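Local coordinates for fructosyl amine: oxygen oxidoreductase (PDB 3DJE), which deglycates low-molecular-weight fructosyl amines (Amadori compounds) by oxidising them with molecular oxygen at a bound FAD cofactor, at residues G110-P115 and V256-E261; G199-T202 and K206-R209; T213-G218 and G222-F227. All coordinates share one frame; numbering follows the deposited sequence.

Contact 1. Residues G110-P115 and V256-E261; sequences GVRVRP and VIFNIE
The 2.8 Å hydrogen bond from E261 N to N259 OD1 closes an Asx turn round I260, the residue whose CG2 methyl meets the guanidinium of R112. This bond lies in the carbonyl plane of the N259 amide and closes a turn just past strand 256-259, at whose middle I260 faces helix 103-113. With CG1 of I260 wedged between its own backbone N and carbonyl carbon (chi1 70°), CG2 is the branch that lands over one face of the R112 guanidinium, 3.5 Å from R112 NH1 and 4.0 Å from R112 CZ. The CB of I260 follows at 4.0 Å from R112 NH1. The two side chains run alongside one another, pointing opposite ways. A bend at chi3 (55°) in R112 brings the guanidinium near F258, R112 NH2 lying 4.4 Å from F258 CZ, an oblique and loose approach that is not a stack. The 113 Å² buried here come from these three residues, all of them shut away from solvent. F258 lines the pocket of the bound fructopyranose thioether, stacks on F264 and touches V54, while its carbonyl O is hydrogen-bonded to S99 OG. R112 also packs on Y60, another residue of that pocket. The carboxylate of E261 binds the amides of C101 and S102, which ties the turn after the strand to the residues just before helix 103-113. The side chains of R112 and K368, a residue of the pocket, are about 7 Å apart. Across the contact the guanidinium meets a methyl over one face and, more distantly, F258 CZ, without a charged partner from the other segment. Such packing is dispersive, and it leaves the N-H groups in the guanidinium plane to partners outside the two segments.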
loop_
_atom_site.group_PDB
_atom_site.type_symbol
_atom_site.label_atom_id
_atom_site.label_comp_id
_atom_site.label_asym_id
_atom_site.label_seq_id
_atom_site.Cartn_x
_atom_site.Cartn_y
_atom_site.Cartn_z
ATOM N N GLY A 110 -11.294 15.399 9.597
ATOM C CA GLY A 110 -11.785 16.502 8.761
ATOM C C GLY A 110 -10.934 16.731 7.523
ATOM O O GLY A 110 -11.464 16.983 6.436
ATOM N N VAL A 111 -9.615 16.635 7.688
ATOM C CA VAL A 111 -8.677 16.814 6.573
ATOM C C VAL A 111 -8.828 15.671 5.587
ATOM O O VAL A 111 -8.820 15.880 4.372
ATOM C CB VAL A 111 -7.203 16.878 7.051
ATOM C CG1 VAL A 111 -6.257 16.853 5.869
ATOM C CG2 VAL A 111 -6.964 18.134 7.882
ATOM N N ARG A 112 -8.964 14.463 6.121
ATOM C CA ARG A 112 -9.036 13.269 5.286
ATOM C C ARG A 112 -10.339 13.178 4.492
ATOM O O ARG A 112 -10.324 12.913 3.278
ATOM C CB ARG A 112 -8.808 12.025 6.142
ATOM C CG ARG A 112 -7.358 11.973 6.666
ATOM C CD ARG A 112 -6.939 10.634 7.290
ATOM N NE ARG A 112 -7.139 9.489 6.395
ATOM C CZ ARG A 112 -6.784 8.240 6.694
ATOM N NH1 ARG A 112 -6.196 7.981 7.856
ATOM N NH2 ARG A 112 -7.022 7.250 5.841
ATOM N N VAL A 113 -11.452 13.445 5.171
ATOM C CA VAL A 113 -12.786 13.227 4.621
ATOM C C VAL A 113 -13.371 14.465 3.917
ATOM O O VAL A 113 -14.167 14.327 2.979
ATOM C CB VAL A 113 -13.750 12.717 5.748
ATOM C CG1 VAL A 113 -15.207 12.604 5.253
ATOM C CG2 VAL A 113 -13.282 11.374 6.269
ATOM N N ARG A 114 -12.970 15.662 4.356
ATOM C CA ARG A 114 -13.516 16.930 3.826
ATOM C C ARG A 114 -15.048 16.891 3.744
ATOM O O ARG A 114 -15.624 17.001 2.652
ATOM C CB ARG A 114 -12.907 17.281 2.463
ATOM C CG ARG A 114 -11.405 17.491 2.511
ATOM C CD ARG A 114 -10.898 18.024 1.193
ATOM N NE ARG A 114 -11.062 17.046 0.126
ATOM C CZ ARG A 114 -11.012 17.345 -1.170
ATOM N NH1 ARG A 114 -10.819 18.599 -1.560
ATOM N NH2 ARG A 114 -11.171 16.390 -2.072
ATOM N N PRO A 115 -15.713 16.716 4.905
ATOM C CA PRO A 115 -17.157 16.461 4.895
ATOM C C PRO A 115 -17.983 17.618 4.336
ATOM O O PRO A 115 -19.088 17.398 3.814
ATOM C CB PRO A 115 -17.483 16.224 6.378
ATOM C CG PRO A 115 -16.395 16.921 7.129
ATOM C CD PRO A 115 -15.170 16.752 6.278
ATOM N N VAL A 256 -16.891 -1.108 4.433
ATOM C CA VAL A 256 -15.611 -1.059 5.144
ATOM C C VAL A 256 -15.819 -0.193 6.379
ATOM O O VAL A 256 -16.362 0.906 6.282
ATOM C CB VAL A 256 -14.518 -0.442 4.268
ATOM C CG1 VAL A 256 -13.202 -0.367 5.029
ATOM C CG2 VAL A 256 -14.368 -1.261 2.978
ATOM N N ILE A 257 -15.394 -0.705 7.533
ATOM C CA ILE A 257 -15.513 0.010 8.814
ATOM C C ILE A 257 -14.112 0.465 9.218
ATOM O O ILE A 257 -13.239 -0.367 9.423
ATOM C CB ILE A 257 -16.122 -0.905 9.902
ATOM C CG1 ILE A 257 -17.507 -1.408 9.469
ATOM C CG2 ILE A 257 -16.144 -0.193 11.266
ATOM C CD1 ILE A 257 -18.551 -0.320 9.267
ATOM N N PHE A 258 -13.902 1.776 9.333
ATOM C CA PHE A 258 -12.557 2.327 9.489
ATOM C C PHE A 258 -12.566 3.428 10.544
ATOM O O PHE A 258 -13.339 4.375 10.444
ATOM C CB PHE A 258 -12.117 2.869 8.125
ATOM C CG PHE A 258 -10.615 2.996 7.921
ATOM C CD1 PHE A 258 -10.007 2.366 6.831
ATOM C CD2 PHE A 258 -9.825 3.792 8.748
ATOM C CE1 PHE A 258 -8.627 2.494 6.583
ATOM C CE2 PHE A 258 -8.431 3.920 8.514
ATOM C CZ PHE A 258 -7.838 3.269 7.423
ATOM N N ASN A 259 -11.752 3.270 11.583
ATOM C CA ASN A 259 -11.530 4.343 12.553
ATOM C C ASN A 259 -10.037 4.600 12.577
ATOM O O ASN A 259 -9.242 3.686 12.837
ATOM C CB ASN A 259 -12.056 3.963 13.943
ATOM C CG ASN A 259 -11.868 5.073 14.972
ATOM O OD1 ASN A 259 -10.752 5.515 15.228
ATOM N ND2 ASN A 259 -12.967 5.497 15.598
ATOM N N ILE A 260 -9.669 5.847 12.312
ATOM C CA ILE A 260 -8.265 6.199 12.103
ATOM C C ILE A 260 -7.441 6.181 13.395
ATOM O O ILE A 260 -6.226 6.353 13.355
ATOM C CB ILE A 260 -8.120 7.535 11.341
ATOM C CG1 ILE A 260 -8.549 8.726 12.208
ATOM C CG2 ILE A 260 -8.928 7.482 10.041
ATOM C CD1 ILE A 260 -8.279 10.081 11.571
ATOM N N GLU A 261 -8.110 5.953 14.523
ATOM C CA GLU A 261 -7.428 5.794 15.809
ATOM C C GLU A 261 -7.545 4.396 16.403
ATOM O O GLU A 261 -7.104 4.167 17.536
ATOM C CB GLU A 261 -7.996 6.802 16.818
ATOM C CG GLU A 261 -7.781 8.245 16.413
ATOM C CD GLU A 261 -8.190 9.185 17.504
ATOM O OE1 GLU A 261 -7.381 9.388 18.449
ATOM O OE2 GLU A 261 -9.313 9.707 17.412
#

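Contact 2. Residues G199-T202 and K206-R209; sequences GAVT and KIWR
W208 lies on the same sheet face as T202, and its indole reaches the threonine through CD1 and NE1. Its CB lies 3.4 Å from A200 O, the same oxygen that accepts a 2.8 Å hydrogen bond from W208 N. Placing CG anti to the carbonyl carbon (chi1 -67°) sets the indole across to the neighbouring strand, where CD1 of W208 passes 3.8 Å from T202 CG2. NE1 of W208 then donates to T202 OG1 at 3.2 Å, a somewhat bent bond (143°) with the hydroxyl in the ring plane. T202 OG1 is also hydrogen-bonded to D204 OD1 in the turn. One indole face is overlaid near its rim by K206 CD, and the ring reaches L10, T34 and L36 on strands 9-12 and 33-37 of the FAD-binding sheet. On the opposite sheet face V201 CG2 touches I207 CG1 at 4.4 Å. At the far end a CA-H...O contact runs from G199 CA to W208 O (3.2 Å), an approach that the lack of a side chain on G199 permits. A200 and W208 form a hydrogen-bonded antiparallel pair, V201 and I207 a non-hydrogen-bonded one. This is a beta hairpin, completing with strand 187-193 the three-stranded antiparallel crossover sheet characteristic of FAD-binding Rossmann-type domains.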
loop_
_atom_site.group_PDB
_atom_site.type_symbol
_atom_site.label_atom_id
_atom_site.label_comp_id
_atom_site.label_asym_id
_atom_site.label_seq_id
_atom_site.Cartn_x
_atom_site.Cartn_y
_atom_site.Cartn_z
ATOM N N GLY A 199 21.399 -1.159 -15.621
ATOM C CA GLY A 199 20.597 -2.379 -15.406
ATOM C C GLY A 199 20.814 -2.914 -14.005
ATOM O O GLY A 199 21.044 -2.139 -13.062
ATOM N N ALA A 200 20.741 -4.236 -13.868
ATOM C CA ALA A 200 20.847 -4.888 -12.551
ATOM C C ALA A 200 21.536 -6.235 -12.633
ATOM O O ALA A 200 21.580 -6.862 -13.693
ATOM C CB ALA A 200 19.461 -5.088 -11.943
ATOM N N VAL A 201 22.049 -6.681 -11.496
ATOM C CA VAL A 201 22.601 -8.038 -11.392
ATOM C C VAL A 201 21.740 -8.807 -10.403
ATOM O O VAL A 201 21.445 -8.292 -9.317
ATOM C CB VAL A 201 24.048 -8.020 -10.884
ATOM C CG1 VAL A 201 24.619 -9.440 -10.828
ATOM C CG2 VAL A 201 24.922 -7.124 -11.763
ATOM N N THR A 202 21.362 -10.038 -10.766
ATOM C CA THR A 202 20.568 -10.887 -9.863
ATOM C C THR A 202 21.451 -11.888 -9.106
ATOM O O THR A 202 22.611 -12.099 -9.486
ATOM C CB THR A 202 19.411 -11.597 -10.593
ATOM O OG1 THR A 202 19.905 -12.220 -11.784
ATOM C CG2 THR A 202 18.341 -10.571 -10.994
ATOM N N LYS A 206 23.453 -13.277 -12.850
ATOM C CA LYS A 206 23.078 -12.902 -14.213
ATOM C C LYS A 206 23.059 -11.382 -14.296
ATOM O O LYS A 206 22.551 -10.715 -13.401
ATOM C CB LYS A 206 21.713 -13.460 -14.606
ATOM C CG LYS A 206 21.362 -13.225 -16.082
ATOM C CD LYS A 206 20.211 -14.110 -16.576
ATOM C CE LYS A 206 20.374 -15.576 -16.155
ATOM N NZ LYS A 206 19.349 -16.472 -16.782
ATOM N N ILE A 207 23.622 -10.867 -15.385
ATOM C CA ILE A 207 23.726 -9.434 -15.634
ATOM C C ILE A 207 22.613 -9.055 -16.602
ATOM O O ILE A 207 22.533 -9.618 -17.691
ATOM C CB ILE A 207 25.089 -9.087 -16.272
ATOM C CG1 ILE A 207 26.222 -9.429 -15.292
ATOM C CG2 ILE A 207 25.134 -7.603 -16.703
ATOM C CD1 ILE A 207 27.609 -9.453 -15.949
ATOM N N TRP A 208 21.770 -8.113 -16.178
ATOM C CA TRP A 208 20.593 -7.687 -16.929
ATOM C C TRP A 208 20.795 -6.246 -17.363
ATOM O O TRP A 208 20.519 -5.329 -16.605
ATOM C CB TRP A 208 19.326 -7.784 -16.076
ATOM C CG TRP A 208 18.947 -9.176 -15.718
ATOM C CD1 TRP A 208 19.322 -9.863 -14.592
ATOM C CD2 TRP A 208 18.110 -10.054 -16.466
ATOM N NE1 TRP A 208 18.763 -11.118 -14.602
ATOM C CE2 TRP A 208 18.028 -11.271 -15.744
ATOM C CE3 TRP A 208 17.426 -9.939 -17.689
ATOM C CZ2 TRP A 208 17.271 -12.369 -16.196
ATOM C CZ3 TRP A 208 16.681 -11.034 -18.150
ATOM C CH2 TRP A 208 16.616 -12.234 -17.399
ATOM N N ARG A 209 21.298 -6.056 -18.578
ATOM C CA ARG A 209 21.550 -4.695 -19.071
ATOM C C ARG A 209 20.284 -4.146 -19.708
ATOM O O ARG A 209 19.568 -4.877 -20.388
ATOM C CB ARG A 209 22.724 -4.688 -20.061
ATOM C CG ARG A 209 24.035 -5.082 -19.401
ATOM C CD ARG A 209 25.253 -4.845 -20.273
ATOM N NE ARG A 209 26.482 -5.047 -19.509
ATOM C CZ ARG A 209 27.142 -4.087 -18.860
ATOM N NH1 ARG A 209 26.718 -2.826 -18.883
ATOM N NH2 ARG A 209 28.248 -4.395 -18.191
#

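Contact 3. Residues T213-G218 and G222-F227; sequences TFLCAG and GQFLDF. With FAD (flavin-adenine dinucleotide), chain C.
F224, which touches A217 CB through its CE2 at 4.0 Å, presents an edge to the adenine of FAD: F224 CZ lies 3.3 Å from FAD N6A, and that amino nitrogen is in the plane of the phenyl ring. Q223 CB covers the centre of one face of the same ring. L215 forks between two aromatic residues. With its CG anti to the backbone N (chi1 -178°), the leucine points at the loop, its CD1 4.0 Å from F224 CD2 and its CD2 3.8 Å from F227 CZ. That second methyl arrives at the edge of the F227 ring, while L225 CD2 lies over one of its faces. Past the end of strand 212-215 the backbone itself meets the cofactor: A217 CA is 3.3 Å from FAD O4B of the ribose, and G218 CA is 3.5 Å from the bridging oxygen O3P of the diphosphate. V187 and L190 of strand 187-193 also pack on F224. All contacts between the two segments are buried, and the two meet through apolar packing alone. The adenine amino group meets a hydrocarbon rim of F224, which bounds the adenine site sterically.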
loop_
_atom_site.group_PDB
_atom_site.type_symbol
_atom_site.label_atom_id
_atom_site.label_comp_id
_atom_site.label_asym_id
_atom_site.label_seq_id
_atom_site.Cartn_x
_atom_site.Cartn_y
_atom_site.Cartn_z
ATOM N N THR A 213 16.062 1.558 -16.532
ATOM C CA THR A 213 15.756 0.728 -15.364
ATOM C C THR A 213 14.773 1.486 -14.486
ATOM O O THR A 213 15.015 2.651 -14.153
ATOM C CB THR A 213 17.056 0.427 -14.562
ATOM O OG1 THR A 213 17.993 -0.278 -15.392
ATOM C CG2 THR A 213 16.773 -0.373 -13.297
ATOM N N PHE A 214 13.669 0.823 -14.122
ATOM C CA PHE A 214 12.676 1.368 -13.215
ATOM C C PHE A 214 12.869 0.706 -11.859
ATOM O O PHE A 214 12.880 -0.515 -11.776
ATOM C CB PHE A 214 11.263 1.037 -13.688
ATOM C CG PHE A 214 10.879 1.674 -15.004
ATOM C CD1 PHE A 214 10.111 2.837 -15.032
ATOM C CD2 PHE A 214 11.257 1.090 -16.211
ATOM C CE1 PHE A 214 9.731 3.419 -16.252
ATOM C CE2 PHE A 214 10.883 1.676 -17.436
ATOM C CZ PHE A 214 10.117 2.842 -17.444
ATOM N N LEU A 215 12.991 1.513 -10.815
ATOM C CA LEU A 215 13.125 0.987 -9.466
ATOM C C LEU A 215 11.762 1.058 -8.770
ATOM O O LEU A 215 11.286 2.139 -8.425
ATOM C CB LEU A 215 14.211 1.746 -8.711
ATOM C CG LEU A 215 14.511 1.268 -7.285
ATOM C CD1 LEU A 215 14.860 -0.218 -7.287
ATOM C CD2 LEU A 215 15.641 2.093 -6.705
ATOM N N CYS A 216 11.160 -0.117 -8.590
ATOM C CA CYS A 216 9.814 -0.249 -8.031
ATOM C C CYS A 216 9.807 -1.313 -6.935
ATOM O O CYS A 216 8.913 -2.149 -6.861
ATOM C CB CYS A 216 8.830 -0.638 -9.141
ATOM S SG CYS A 216 8.632 0.629 -10.393
ATOM N N ALA A 217 10.814 -1.266 -6.071
ATOM C CA ALA A 217 11.008 -2.284 -5.050
ATOM C C ALA A 217 10.356 -1.970 -3.687
ATOM O O ALA A 217 10.671 -2.617 -2.675
ATOM C CB ALA A 217 12.517 -2.565 -4.899
ATOM N N GLY A 218 9.462 -0.979 -3.663
ATOM C CA GLY A 218 8.680 -0.698 -2.469
ATOM C C GLY A 218 9.560 -0.396 -1.281
ATOM O O GLY A 218 10.497 0.416 -1.385
ATOM N N GLY A 222 15.391 1.431 -0.976
ATOM C CA GLY A 222 16.587 2.081 -0.411
ATOM C C GLY A 222 17.830 1.206 -0.348
ATOM O O GLY A 222 18.945 1.704 -0.117
ATOM N N GLN A 223 17.662 -0.102 -0.538
ATOM C CA GLN A 223 18.813 -1.012 -0.566
ATOM C C GLN A 223 19.720 -0.693 -1.760
ATOM O O GLN A 223 20.939 -0.876 -1.707
ATOM C CB GLN A 223 18.325 -2.454 -0.676
ATOM C CG GLN A 223 19.450 -3.475 -0.535
ATOM C CD GLN A 223 18.984 -4.876 -0.832
ATOM O OE1 GLN A 223 17.956 -5.325 -0.316
ATOM N NE2 GLN A 223 19.740 -5.579 -1.662
ATOM N N PHE A 224 19.116 -0.214 -2.839
ATOM C CA PHE A 224 19.778 -0.160 -4.145
ATOM C C PHE A 224 20.379 1.168 -4.556
ATOM O O PHE A 224 21.199 1.222 -5.479
ATOM C CB PHE A 224 18.787 -0.612 -5.214
ATOM C CG PHE A 224 18.229 -1.970 -4.943
ATOM C CD1 PHE A 224 19.031 -3.096 -5.090
ATOM C CD2 PHE A 224 16.927 -2.123 -4.476
ATOM C CE1 PHE A 224 18.523 -4.361 -4.814
ATOM C CE2 PHE A 224 16.413 -3.382 -4.194
ATOM C CZ PHE A 224 17.202 -4.496 -4.366
ATOM N N LEU A 225 19.953 2.233 -3.878
ATOM C CA LEU A 225 20.248 3.596 -4.271
ATOM C C LEU A 225 20.288 4.464 -3.021
ATOM O O LEU A 225 19.557 4.200 -2.071
ATOM C CB LEU A 225 19.105 4.099 -5.186
ATOM C CG LEU A 225 19.174 5.460 -5.868
ATOM C CD1 LEU A 225 20.111 5.404 -7.048
ATOM C CD2 LEU A 225 17.794 5.889 -6.335
ATOM N N ASP A 226 21.098 5.520 -3.053
ATOM C CA ASP A 226 21.073 6.536 -2.005
ATOM C C ASP A 226 19.900 7.497 -2.213
ATOM O O ASP A 226 19.965 8.377 -3.074
ATOM C CB ASP A 226 22.396 7.313 -1.998
ATOM C CG ASP A 226 22.497 8.314 -0.845
ATOM O OD1 ASP A 226 21.555 8.443 -0.032
ATOM O OD2 ASP A 226 23.545 8.992 -0.757
ATOM N N PHE A 227 18.839 7.325 -1.426
ATOM C CA PHE A 227 17.681 8.198 -1.539
ATOM C C PHE A 227 17.798 9.515 -0.779
ATOM O O PHE A 227 16.826 10.275 -0.695
ATOM C CB PHE A 227 16.394 7.461 -1.136
ATOM C CG PHE A 227 15.852 6.573 -2.216
ATOM C CD1 PHE A 227 16.290 5.254 -2.337
ATOM C CD2 PHE A 227 14.918 7.060 -3.123
ATOM C CE1 PHE A 227 15.784 4.425 -3.345
ATOM C CE2 PHE A 227 14.398 6.234 -4.140
ATOM C CZ PHE A 227 14.845 4.926 -4.255
HETATM P PA FAD C . 5.150 -3.561 -3.147
HETATM O O1A FAD C . 3.846 -3.871 -3.743
HETATM O O2A FAD C . 5.414 -3.991 -1.740
HETATM O O5B FAD C . 6.203 -4.178 -4.153
HETATM C C5B FAD C . 7.608 -4.204 -3.889
HETATM C C4B FAD C . 8.189 -5.365 -4.707
HETATM O O4B FAD C . 9.613 -5.189 -4.580
HETATM C C3B FAD C . 7.828 -6.690 -3.998
HETATM O O3B FAD C . 7.077 -7.555 -4.866
HETATM C C2B FAD C . 9.216 -7.265 -3.674
HETATM O O2B FAD C . 9.275 -8.715 -3.852
HETATM C C1B FAD C . 10.131 -6.482 -4.656
HETATM N N9A FAD C . 11.547 -6.664 -4.213
HETATM C C8A FAD C . 12.042 -6.666 -2.957
HETATM N N7A FAD C . 13.365 -6.926 -3.010
HETATM C C5A FAD C . 13.698 -7.087 -4.299
HETATM C C6A FAD C . 14.893 -7.385 -4.962
HETATM N N6A FAD C . 16.032 -7.583 -4.257
HETATM N N1A FAD C . 14.883 -7.480 -6.306
HETATM C C2A FAD C . 13.760 -7.295 -7.011
HETATM N N3A FAD C . 12.599 -7.014 -6.408
HETATM C C4A FAD C . 12.552 -6.907 -5.059
HETATM N N1 FAD C . -3.064 1.200 0.075
HETATM C C2 FAD C . -4.327 1.564 -0.389
HETATM O O2 FAD C . -4.468 2.238 -1.411
HETATM N N3 FAD C . -5.452 1.159 0.330
HETATM C C4 FAD C . -5.346 0.414 1.500
HETATM O O4 FAD C . -6.366 0.069 2.109
HETATM C C4X FAD C . -4.068 0.070 1.966
HETATM N N5 FAD C . -3.924 -0.662 3.143
HETATM C C5X FAD C . -2.668 -1.146 3.497
HETATM C C6 FAD C . -2.577 -2.047 4.554
HETATM C C7 FAD C . -1.346 -2.587 4.907
HETATM C C7M FAD C . -1.303 -3.557 6.096
HETATM C C8 FAD C . -0.201 -2.251 4.187
HETATM C C8M FAD C . 1.153 -2.914 4.534
HETATM C C9 FAD C . -0.302 -1.356 3.112
HETATM C C9A FAD C . -1.540 -0.808 2.753
HETATM N N10 FAD C . -1.671 0.103 1.687
HETATM C C10 FAD C . -2.943 0.466 1.245
HETATM C "C1'" FAD C . -0.482 0.658 1.026
HETATM C "C2'" FAD C . -0.164 -0.147 -0.235
HETATM O "O2'" FAD C . -0.320 -1.558 0.033
HETATM C "C3'" FAD C . 1.264 0.158 -0.677
HETATM O "O3'" FAD C . 1.467 1.587 -0.667
HETATM C "C4'" FAD C . 1.549 -0.340 -2.098
HETATM O "O4'" FAD C . 1.074 -1.671 -2.299
HETATM C "C5'" FAD C . 3.063 -0.306 -2.339
HETATM O "O5'" FAD C . 3.347 -0.716 -3.687
HETATM P P FAD C . 4.865 -0.847 -4.183
HETATM O O1P FAD C . 5.582 0.431 -3.895
HETATM O O2P FAD C . 4.790 -1.371 -5.562
HETATM O O3P FAD C . 5.504 -1.992 -3.254
#

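From the N terminus the chain first builds strands 9-12 and 33-37 of the FAD-binding sheet, then reaches helix 103-113, where contact 1 opens; it closes 141 residues later at strand 256-259. Contacts 2 and 3 both lie within that long loop, one after the other and without crossing. Contact 2 is a short hairpin, and strand 206-209 leads directly into strand 212-215, where contact 3 begins. Those two neighbours touch, G199 CA lying 3.3 Å from T213 OG1, and join the small antiparallel sheet to the FAD-binding sheet at the adenine end of FAD. Contact 1, its centre about 32 Å from that of contact 3, ties helix 103-113 to the large mixed sheet on the substrate side.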